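Local coordinates for LacI family sugar-binding transcriptional regulator (Enterococcus faecalis V583, PDB 4RK0), which probably represses transcription by binding DNA as a LacI-family regulator, with a sugar-binding domain that holds ribose in this crystal, at residues A[189-194]-A[214-219]; A[203-208]-A[222-227]. One frame throughout, in Å; residues are numbered along the deposited sequence.

Interaction 1: residues A[189-194]-A[214-219]; sequences IAFGLY and DNVDMC. With RIB (alpha-D-ribofuranose), chain E.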
loop_
_atom_site.group_PDB
_atom_site.type_symbol
_atom_site.label_atom_id
_atom_site.label_comp_id
_atom_site.label_asym_id
_atom_site.label_seq_id
_atom_site.Cartn_x
_atom_site.Cartn_y
_atom_site.Cartn_z
ATOM N N ILE A 189 -8.387 -10.599 -0.781
ATOM C CA ILE A 189 -9.548 -11.385 -1.217
ATOM C C ILE A 189 -10.777 -11.144 -0.337
ATOM O O ILE A 189 -11.903 -11.044 -0.847
ATOM C CB ILE A 189 -9.247 -12.885 -1.243
ATOM C CG1 ILE A 189 -8.281 -13.149 -2.388
ATOM C CG2 ILE A 189 -10.518 -13.699 -1.422
ATOM C CD1 ILE A 189 -7.827 -14.598 -2.536
ATOM N N ALA A 190 -10.580 -11.167 0.981
ATOM C CA ALA A 190 -11.651 -10.943 1.922
ATOM C C ALA A 190 -12.338 -9.584 1.699
ATOM O O ALA A 190 -13.570 -9.476 1.805
ATOM C CB ALA A 190 -11.115 -10.972 3.345
ATOM N N PHE A 191 -11.543 -8.557 1.460
ATOM C CA PHE A 191 -12.138 -7.235 1.176
ATOM C C PHE A 191 -13.008 -7.279 -0.071
ATOM O O PHE A 191 -14.084 -6.631 -0.144
ATOM C CB PHE A 191 -11.098 -6.117 1.075
ATOM C CG PHE A 191 -10.230 -5.970 2.291
ATOM C CD1 PHE A 191 -10.693 -6.323 3.565
ATOM C CD2 PHE A 191 -8.934 -5.500 2.157
ATOM C CE1 PHE A 191 -9.879 -6.211 4.681
ATOM C CE2 PHE A 191 -8.119 -5.397 3.264
ATOM C CZ PHE A 191 -8.597 -5.752 4.525
ATOM N N GLY A 192 -12.605 -8.079 -1.036
ATOM C CA GLY A 192 -13.373 -8.240 -2.273
ATOM C C GLY A 192 -14.698 -8.904 -2.026
ATOM O O GLY A 192 -15.720 -8.476 -2.546
ATOM N N LEU A 193 -14.659 -9.971 -1.235
ATOM C CA LEU A 193 -15.859 -10.632 -0.716
ATOM C C LEU A 193 -16.822 -9.691 -0.042
ATOM O O LEU A 193 -18.039 -9.705 -0.355
ATOM C CB LEU A 193 -15.484 -11.776 0.235
ATOM C CG LEU A 193 -14.635 -12.905 -0.375
ATOM C CD1 LEU A 193 -14.242 -13.919 0.691
ATOM C CD2 LEU A 193 -15.388 -13.596 -1.466
ATOM N N TYR A 194 -16.305 -8.899 0.881
ATOM C CA TYR A 194 -17.122 -7.877 1.564
ATOM C C TYR A 194 -17.900 -7.032 0.546
ATOM O O TYR A 194 -19.107 -6.859 0.679
ATOM C CB TYR A 194 -16.270 -6.930 2.400
ATOM C CG TYR A 194 -15.988 -7.335 3.833
ATOM C CD1 TYR A 194 -15.608 -8.639 4.168
ATOM C CD2 TYR A 194 -16.015 -6.384 4.852
ATOM C CE1 TYR A 194 -15.347 -8.999 5.488
ATOM C CE2 TYR A 194 -15.741 -6.718 6.166
ATOM C CZ TYR A 194 -15.400 -8.033 6.492
ATOM O OH TYR A 194 -15.140 -8.303 7.826
ATOM N N ASP A 214 -3.529 -12.371 7.027
ATOM C CA ASP A 214 -2.398 -11.413 7.021
ATOM C C ASP A 214 -2.446 -10.453 8.206
ATOM O O ASP A 214 -1.418 -10.112 8.784
ATOM C CB ASP A 214 -2.271 -10.540 5.779
ATOM C CG ASP A 214 -1.779 -11.285 4.528
ATOM O OD1 ASP A 214 -1.179 -12.379 4.647
ATOM O OD2 ASP A 214 -1.904 -10.692 3.421
ATOM N N ASN A 215 -3.635 -9.967 8.485
ATOM C CA ASN A 215 -3.852 -8.883 9.421
ATOM C C ASN A 215 -3.275 -7.584 8.971
ATOM O O ASN A 215 -2.637 -6.885 9.735
ATOM C CB ASN A 215 -3.359 -9.228 10.804
ATOM C CG ASN A 215 -3.870 -8.258 11.869
ATOM O OD1 ASN A 215 -4.993 -7.815 11.810
ATOM N ND2 ASN A 215 -3.028 -7.929 12.826
ATOM N N VAL A 216 -3.580 -7.212 7.740
ATOM C CA VAL A 216 -3.130 -5.924 7.230
ATOM C C VAL A 216 -3.922 -4.845 8.002
ATOM O O VAL A 216 -4.911 -5.134 8.664
ATOM C CB VAL A 216 -3.313 -5.781 5.693
ATOM C CG1 VAL A 216 -2.483 -6.827 4.922
ATOM C CG2 VAL A 216 -4.772 -5.883 5.280
ATOM N N ASP A 217 -3.481 -3.613 7.917
ATOM C CA ASP A 217 -4.031 -2.569 8.796
ATOM C C ASP A 217 -5.506 -2.313 8.532
ATOM O O ASP A 217 -6.285 -2.083 9.474
ATOM C CB ASP A 217 -3.197 -1.287 8.678
ATOM C CG ASP A 217 -2.125 -1.200 9.749
ATOM O OD1 ASP A 217 -2.438 -1.479 10.926
ATOM O OD2 ASP A 217 -0.971 -0.853 9.425
ATOM N N MET A 218 -5.898 -2.417 7.263
ATOM C CA MET A 218 -7.294 -2.236 6.848
ATOM C C MET A 218 -8.314 -3.161 7.518
ATOM O O MET A 218 -9.508 -2.886 7.427
ATOM C CB MET A 218 -7.465 -2.363 5.317
ATOM C CG MET A 218 -7.312 -1.062 4.513
ATOM S SD MET A 218 -8.225 0.399 5.053
ATOM C CE MET A 218 -9.808 0.255 4.321
ATOM N N CYS A 219 -7.864 -4.270 8.128
ATOM C CA CYS A 219 -8.788 -5.213 8.765
ATOM C C CYS A 219 -9.704 -4.523 9.796
ATOM O O CYS A 219 -10.850 -4.914 9.991
ATOM C CB CYS A 219 -8.005 -6.339 9.418
ATOM S SG CYS A 219 -7.303 -7.532 8.217
HETATM O O5 RIB E . -1.471 -10.957 1.158
HETATM C C5 RIB E . -0.462 -11.175 0.184
HETATM C C4 RIB E . -0.156 -12.607 0.264
HETATM O O4 RIB E . 0.764 -13.075 -0.757
HETATM C C3 RIB E . 0.382 -12.592 1.681
HETATM O O3 RIB E . -0.532 -13.445 2.372
HETATM C C2 RIB E . 1.822 -13.057 1.447
HETATM O O2 RIB E . 2.195 -14.076 2.342
HETATM C C1 RIB E . 1.974 -13.384 -0.049
HETATM O O1 RIB E . 2.522 -14.672 -0.268
#

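Interaction 2: residues A[203-208]-A[222-227]; sequences KIPEDY and VSPPLT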
loop_
_atom_site.group_PDB
_atom_site.type_symbol
_atom_site.label_atom_id
_atom_site.label_comp_id
_atom_site.label_asym_id
_atom_site.label_seq_id
_atom_site.Cartn_x
_atom_site.Cartn_y
_atom_site.Cartn_z
ATOM N N LYS A 203 -25.353 -10.136 4.587
ATOM C CA LYS A 203 -24.741 -9.621 5.774
ATOM C C LYS A 203 -23.565 -10.481 6.273
ATOM O O LYS A 203 -23.575 -11.685 6.126
ATOM C CB LYS A 203 -25.772 -9.512 6.885
ATOM C CG LYS A 203 -26.843 -8.450 6.686
ATOM C CD LYS A 203 -27.700 -8.342 7.946
ATOM C CE LYS A 203 -28.851 -7.356 7.823
ATOM N NZ LYS A 203 -30.099 -8.024 7.366
ATOM N N ILE A 204 -22.590 -9.817 6.867
ATOM C CA ILE A 204 -21.472 -10.462 7.538
ATOM C C ILE A 204 -21.485 -9.978 8.986
ATOM O O ILE A 204 -21.346 -8.774 9.225
ATOM C CB ILE A 204 -20.139 -10.054 6.873
ATOM C CG1 ILE A 204 -20.093 -10.467 5.409
ATOM C CG2 ILE A 204 -18.944 -10.570 7.679
ATOM C CD1 ILE A 204 -19.159 -9.597 4.570
ATOM N N PRO A 205 -21.588 -10.869 9.979
ATOM C CA PRO A 205 -21.502 -12.342 9.842
ATOM C C PRO A 205 -22.853 -13.036 9.818
ATOM O O PRO A 205 -22.895 -14.269 9.847
ATOM C CB PRO A 205 -20.769 -12.734 11.117
ATOM C CG PRO A 205 -21.255 -11.742 12.132
ATOM C CD PRO A 205 -21.385 -10.452 11.379
ATOM N N GLU A 206 -23.951 -12.276 9.761
ATOM C CA GLU A 206 -25.287 -12.895 9.840
ATOM C C GLU A 206 -25.558 -13.885 8.718
ATOM O O GLU A 206 -26.178 -14.927 8.973
ATOM C CB GLU A 206 -26.423 -11.857 9.878
ATOM C CG GLU A 206 -26.528 -11.091 11.180
ATOM C CD GLU A 206 -25.490 -9.982 11.327
ATOM O OE1 GLU A 206 -24.728 -9.694 10.368
ATOM O OE2 GLU A 206 -25.440 -9.389 12.423
ATOM N N ASP A 207 -25.152 -13.559 7.486
ATOM C CA ASP A 207 -25.292 -14.490 6.365
ATOM C C ASP A 207 -24.030 -15.312 6.105
ATOM O O ASP A 207 -24.125 -16.500 5.813
ATOM C CB ASP A 207 -25.687 -13.769 5.076
ATOM C CG ASP A 207 -27.064 -13.145 5.170
ATOM O OD1 ASP A 207 -27.941 -13.763 5.800
ATOM O OD2 ASP A 207 -27.271 -12.029 4.648
ATOM N N TYR A 208 -22.862 -14.670 6.163
ATOM C CA TYR A 208 -21.606 -15.374 5.960
ATOM C C TYR A 208 -20.586 -14.947 6.974
ATOM O O TYR A 208 -20.434 -13.772 7.242
ATOM C CB TYR A 208 -21.033 -15.112 4.587
ATOM C CG TYR A 208 -21.845 -15.664 3.461
ATOM C CD1 TYR A 208 -22.847 -14.906 2.875
ATOM C CD2 TYR A 208 -21.610 -16.941 2.961
ATOM C CE1 TYR A 208 -23.609 -15.411 1.833
ATOM C CE2 TYR A 208 -22.357 -17.441 1.905
ATOM C CZ TYR A 208 -23.350 -16.662 1.336
ATOM O OH TYR A 208 -24.110 -17.140 0.298
ATOM N N VAL A 222 -12.652 -2.008 7.896
ATOM C CA VAL A 222 -13.790 -2.543 7.172
ATOM C C VAL A 222 -14.918 -2.860 8.172
ATOM O O VAL A 222 -14.688 -2.860 9.381
ATOM C CB VAL A 222 -13.393 -3.736 6.317
ATOM C CG1 VAL A 222 -12.488 -3.245 5.180
ATOM C CG2 VAL A 222 -12.666 -4.825 7.131
ATOM N N SER A 223 -16.109 -3.126 7.645
ATOM C CA SER A 223 -17.304 -3.320 8.457
ATOM C C SER A 223 -17.969 -4.610 8.064
ATOM O O SER A 223 -18.412 -4.769 6.917
ATOM C CB SER A 223 -18.281 -2.151 8.288
ATOM O OG SER A 223 -18.018 -1.159 9.271
ATOM N N PRO A 224 -17.983 -5.575 8.982
ATOM C CA PRO A 224 -17.394 -5.484 10.310
ATOM C C PRO A 224 -15.873 -5.711 10.328
ATOM O O PRO A 224 -15.341 -6.233 9.356
ATOM C CB PRO A 224 -18.098 -6.625 11.056
ATOM C CG PRO A 224 -18.268 -7.652 9.993
ATOM C CD PRO A 224 -18.499 -6.920 8.687
ATOM N N PRO A 225 -15.186 -5.357 11.440
ATOM C CA PRO A 225 -13.755 -5.611 11.504
ATOM C C PRO A 225 -13.470 -7.100 11.259
ATOM O O PRO A 225 -14.210 -7.977 11.764
ATOM C CB PRO A 225 -13.356 -5.145 12.890
ATOM C CG PRO A 225 -14.361 -4.089 13.210
ATOM C CD PRO A 225 -15.630 -4.452 12.520
ATOM N N LEU A 226 -12.421 -7.343 10.480
ATOM C CA LEU A 226 -12.139 -8.665 9.884
ATOM C C LEU A 226 -11.252 -9.528 10.809
ATOM O O LEU A 226 -10.129 -9.141 11.209
ATOM C CB LEU A 226 -11.484 -8.500 8.498
ATOM C CG LEU A 226 -11.022 -9.767 7.793
ATOM C CD1 LEU A 226 -12.217 -10.652 7.443
ATOM C CD2 LEU A 226 -10.228 -9.397 6.546
ATOM N N THR A 227 -11.804 -10.696 11.120
ATOM C CA THR A 227 -11.142 -11.770 11.833
ATOM C C THR A 227 -10.185 -12.359 10.853
ATOM O O THR A 227 -10.556 -12.613 9.688
ATOM C CB THR A 227 -12.174 -12.813 12.300
ATOM O OG1 THR A 227 -13.012 -12.239 13.309
ATOM C CG2 THR A 227 -11.490 -14.080 12.876
#

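Interaction 1: residues A[189-194]-A[214-219]
Phe191 lays the far end of its ring, CZ and CE2, against Met218 CB and Val216 CG2. Val216 comes in at the ring edge, near the ring plane, with CG2 3.9 Å from Phe191 CZ. Met218 approaches at a slant through its CB, 3.7 Å from Phe191 CZ, while the rest of its chain, bent at both chi2 and chi3, leads away from residues 189-194; Met218 of the second subunit packs on it and on Phe191. Cys219 SG, 4.3 Å from Phe191 CZ, makes a looser apolar contact. No hydrogen bond joins the segments, so the contact between them is apolar packing, and all four touching residues are buried. The turn that presents these groups is closed by the bond from Cys219 N to Val216 O (3.1 Å). Phe191 can meet it because chi1 of -57° puts its ring anti to the carbonyl carbon, projecting off the helix.

At the other end of 214-219, Asp214 accepts a hydrogen bond from O3 of the ribose at OD1 (2.6 Å). O5 of the sugar is also a donor, to Asp214 OD2, but this bond is modelled implausibly short and its length is doubtful. NE2 of Gln231 hydrogen-bonds to both Asp214 OD1 and the ribose, a direct ligand contact that also positions Asp214.

Elsewhere on helix 187-199, Ala190 and Leu193 pack on strand 181-184. Val216 touches Pro20 at the start of helix 20-35, and Cys219 packs on Thr228 of strand 228-230.

Interaction 2: residues A[203-208]-A[222-227]
Ile204 and Pro224 meet across two surface loops of the periplasmic binding protein-like fold. Residues 203-208 belong to the connection that leads from helix 187-199 into strand 209-211, the last leg of a beta-alpha-beta crossover between the parallel strands 181-184 and 209-211. Residues 222-227 run from beyond that strand toward strand 228-230.

The apolar part is small and centres on one proline ring. CG2 of Ile204 lies 3.8 Å from both CG and CD of Pro224, so it meets the CG-CD edge of the ring, and the two side chains cross at about a right angle. The methyl faces the ring because chi1 of -61° turns CG2 anti to the backbone N and sends the CG1 branch to the side of that N. Pro205 adds only a distant touch, its CD being 4.4 Å from Pro224 CG. Ile204 also packs on Tyr194 and Ile210, which ties the pair to the helix and strand on either end of its loop.

A backbone carbonyl supplies the second kind of contact. Ile204 O rests on the same edge, 3.4 Å from both CG and CD of Pro224, so Pro224 is met by both a methyl and an oxygen of one residue. Each loop has a cis peptide bond at this point, one before Pro205 and one before Pro224, and both prolines lie at the contact.

Polar bonds do not cross between the segments; they shape 203-208 from within. Lys203 O receives two backbone donors, Asp207 N at 2.8 Å and Tyr208 N at 3.1 Å, curling the loop into a turn. The Asp207 side chain adds a second tie within the loop: Lys203 N donates almost straight, at 174°, to Asp207 OD2 over 2.7 Å, reaching the anti side of the carboxylate 30° out of its plane.

Both contacts belong to the same part of the fold, their centres 11 Å apart, and their segments alternate along the chain. Two probable hydrogen bonds connect them directly: Tyr194 OH of 189-194 with Pro224 O of 222-227 at 2.6 Å, and Cys219 O with Leu226 N at 2.9 Å, bringing the two ends of residues 219-226 together. Tyr194 CE2 also packs 3.4 Å from Ser223 O. Interaction 1 alone reaches the pocket, through Asp214; interaction 2 is a surface contact whose centre lies about 22 Å from the centre of the chain, against about 12 Å for that of interaction 1. Helix 187-199 meets 214-219 through Phe191 and 222-227 through Tyr194.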